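PDB 2IG8: hypothetical protein PA3499 from Pseudomonas aeruginosa, which is of unknown function but belongs to the YjgF-like family of small alpha/beta proteins that assemble as trimers. Local coordinates for residues 81-86 and 124-129. Residues are numbered along the deposited sequence; the frame is centred on the assembly and turned at random.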
loop_
_atom_site.group_PDB
_atom_site.type_symbol
_atom_site.label_atom_id
_atom_site.label_comp_id
_atom_site.label_asym_id
_atom_site.label_seq_id
_atom_site.Cartn_x
_atom_site.Cartn_y
_atom_site.Cartn_z
ATOM N N LEU B 81 -5.303 -7.531 1.882
ATOM C CA LEU B 81 -4.671 -7.360 3.189
ATOM C C LEU B 81 -3.174 -7.186 2.973
ATOM O O LEU B 81 -2.492 -8.118 2.508
ATOM C CB LEU B 81 -4.911 -8.587 4.061
ATOM C CG LEU B 81 -6.344 -8.980 4.369
ATOM C CD1 LEU B 81 -6.419 -10.365 5.060
ATOM C CD2 LEU B 81 -7.003 -7.946 5.210
ATOM N N ASN B 82 -2.661 -5.996 3.253
ATOM C CA ASN B 82 -1.222 -5.813 3.251
ATOM C C ASN B 82 -0.682 -5.931 4.663
ATOM O O ASN B 82 -1.142 -5.243 5.579
ATOM C CB ASN B 82 -0.848 -4.517 2.595
ATOM C CG ASN B 82 -1.114 -4.547 1.092
ATOM O OD1 ASN B 82 -1.270 -5.625 0.489
ATOM N ND2 ASN B 82 -1.220 -3.411 0.510
ATOM N N VAL B 83 0.292 -6.813 4.822
ATOM C CA VAL B 83 0.703 -7.267 6.141
ATOM C C VAL B 83 2.156 -6.882 6.339
ATOM O O VAL B 83 3.015 -7.160 5.476
ATOM C CB VAL B 83 0.545 -8.785 6.275
ATOM C CG1 VAL B 83 0.967 -9.236 7.704
ATOM C CG2 VAL B 83 -0.900 -9.186 5.915
ATOM N N TYR B 84 2.414 -6.195 7.440
ATOM C CA TYR B 84 3.757 -5.772 7.793
ATOM C C TYR B 84 4.120 -6.489 9.071
ATOM O O TYR B 84 3.458 -6.290 10.094
ATOM C CB TYR B 84 3.791 -4.262 8.040
ATOM C CG TYR B 84 3.225 -3.488 6.911
ATOM C CD1 TYR B 84 3.976 -3.292 5.768
ATOM C CD2 TYR B 84 1.919 -2.978 6.952
ATOM C CE1 TYR B 84 3.451 -2.609 4.679
ATOM C CE2 TYR B 84 1.389 -2.283 5.853
ATOM C CZ TYR B 84 2.162 -2.100 4.735
ATOM O OH TYR B 84 1.692 -1.393 3.630
ATOM N N VAL B 85 5.177 -7.297 9.012
ATOM C CA VAL B 85 5.659 -8.067 10.148
ATOM C C VAL B 85 7.042 -7.591 10.554
ATOM O O VAL B 85 7.822 -7.097 9.735
ATOM C CB VAL B 85 5.686 -9.612 9.845
ATOM C CG1 VAL B 85 4.293 -10.127 9.528
ATOM C CG2 VAL B 85 6.726 -9.968 8.715
ATOM N N THR B 86 7.369 -7.718 11.837
ATOM C CA THR B 86 8.711 -7.397 12.274
ATOM C C THR B 86 9.697 -8.546 12.076
ATOM O O THR B 86 10.900 -8.322 12.090
ATOM C CB THR B 86 8.738 -6.960 13.756
ATOM O OG1 THR B 86 8.156 -7.993 14.552
ATOM C CG2 THR B 86 7.975 -5.643 13.931
ATOM N N LEU B 124 4.630 -4.945 19.333
ATOM C CA LEU B 124 3.975 -5.362 18.094
ATOM C C LEU B 124 4.859 -6.254 17.210
ATOM O O LEU B 124 6.069 -6.001 17.032
ATOM C CB LEU B 124 3.517 -4.145 17.286
ATOM C CG LEU B 124 2.511 -3.192 17.953
ATOM C CD1 LEU B 124 2.117 -2.063 16.957
ATOM C CD2 LEU B 124 1.285 -3.941 18.487
ATOM N N LEU B 125 4.239 -7.294 16.663
ATOM C CA LEU B 125 4.840 -8.178 15.667
ATOM C C LEU B 125 4.199 -8.016 14.280
ATOM O O LEU B 125 4.757 -8.491 13.303
ATOM C CB LEU B 125 4.668 -9.649 16.087
ATOM C CG LEU B 125 5.433 -10.098 17.323
ATOM C CD1 LEU B 125 4.979 -11.535 17.763
ATOM C CD2 LEU B 125 6.924 -9.989 17.042
ATOM N N VAL B 126 3.027 -7.375 14.209
ATOM C CA VAL B 126 2.280 -7.269 12.950
ATOM C C VAL B 126 1.340 -6.067 12.920
ATOM O O VAL B 126 0.791 -5.634 13.945
ATOM C CB VAL B 126 1.523 -8.608 12.625
ATOM C CG1 VAL B 126 0.426 -8.902 13.679
ATOM C CG2 VAL B 126 0.900 -8.597 11.209
ATOM N N GLU B 127 1.196 -5.501 11.723
ATOM C CA GLU B 127 0.202 -4.493 11.436
ATOM C C GLU B 127 -0.405 -4.861 10.078
ATOM O O GLU B 127 0.309 -5.304 9.179
ATOM C CB GLU B 127 0.837 -3.098 11.404
ATOM C CG GLU B 127 -0.122 -2.005 11.003
ATOM C CD GLU B 127 0.226 -0.623 11.580
ATOM O OE1 GLU B 127 1.208 -0.475 12.333
ATOM O OE2 GLU B 127 -0.521 0.319 11.282
ATOM N N ILE B 128 -1.719 -4.719 9.965
ATOM C CA ILE B 128 -2.393 -5.030 8.722
ATOM C C ILE B 128 -3.191 -3.846 8.215
ATOM O O ILE B 128 -3.974 -3.228 8.959
ATOM C CB ILE B 128 -3.292 -6.267 8.857
ATOM C CG1 ILE B 128 -2.452 -7.490 9.275
ATOM C CG2 ILE B 128 -4.058 -6.482 7.538
ATOM C CD1 ILE B 128 -3.252 -8.821 9.530
ATOM N N ASP B 129 -2.962 -3.529 6.940
ATOM C CA ASP B 129 -3.708 -2.527 6.214
ATOM C C ASP B 129 -4.734 -3.252 5.353
ATOM O O ASP B 129 -4.353 -3.979 4.414
ATOM C CB ASP B 129 -2.733 -1.707 5.348
ATOM C CG ASP B 129 -3.334 -0.407 4.813
ATOM O OD1 ASP B 129 -4.513 -0.071 5.114
ATOM O OD2 ASP B 129 -2.625 0.285 4.043
HETATM O O HOH W 1 -0.682 -0.998 2.714
HETATM O O HOH W 2 6.578 -10.652 13.063
#
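Tyr84 and Glu127 form a hydrogen-bonded pair of an antiparallel ladder, with Tyr84 N giving a nearly straight bond to Glu127 O (2.9 Å, 173° at the hydrogen) and Glu127 N returning one to Tyr84 O. Asn82 and Asp129 repeat the pattern two residues along. At the other end Thr86 N still reaches Leu125 O at 3.1 Å, but from 44° above the carbonyl plane, where the regular ladder is giving out.

The Tyr84 side chain is worth following outward. Its CB passes Glu127 O at 3.8 Å; CG lies anti to the carbonyl carbon (chi1 -53°), which lays the ring along the neighbouring strand toward Asp129. CD2 passes Glu127 O at 3.6 Å, and CE2 then has Asp129 CB at its edge, near the ring plane. The tip, OH, meets a water at 2.6 Å. That water donates to Asp129 OD2 at 2.7 Å and takes a weak bond from Asn82 ND2, tying three side chains of this face together. Asp129 is also held from outside: its OD1 makes a salt bridge to Lys80 of the second subunit, and its OD2 a hydrogen bond to Asn82 of that subunit.

The other face is aliphatic. Val83 CG1, anti to the backbone N, presses against Val126 CG2 at 3.6 Å, while Val83 CG2 lies alongside Ile128 CG1. Leu81 CD2 extends this row against Ile128 CG2.

This is an inner antiparallel pair of the mixed sheet of a YjgF-like fold. Helices 53-70 and 91-101 cover its aliphatic side, through Val60 and Leu61 on Ile128 and through Ile94 on Val83 and Val126. Strand 110-115 runs parallel to 78-85 along its other edge, strand 29-36 flanks 126-133, and the Tyr84-Asp129 face turns to the trimer interface.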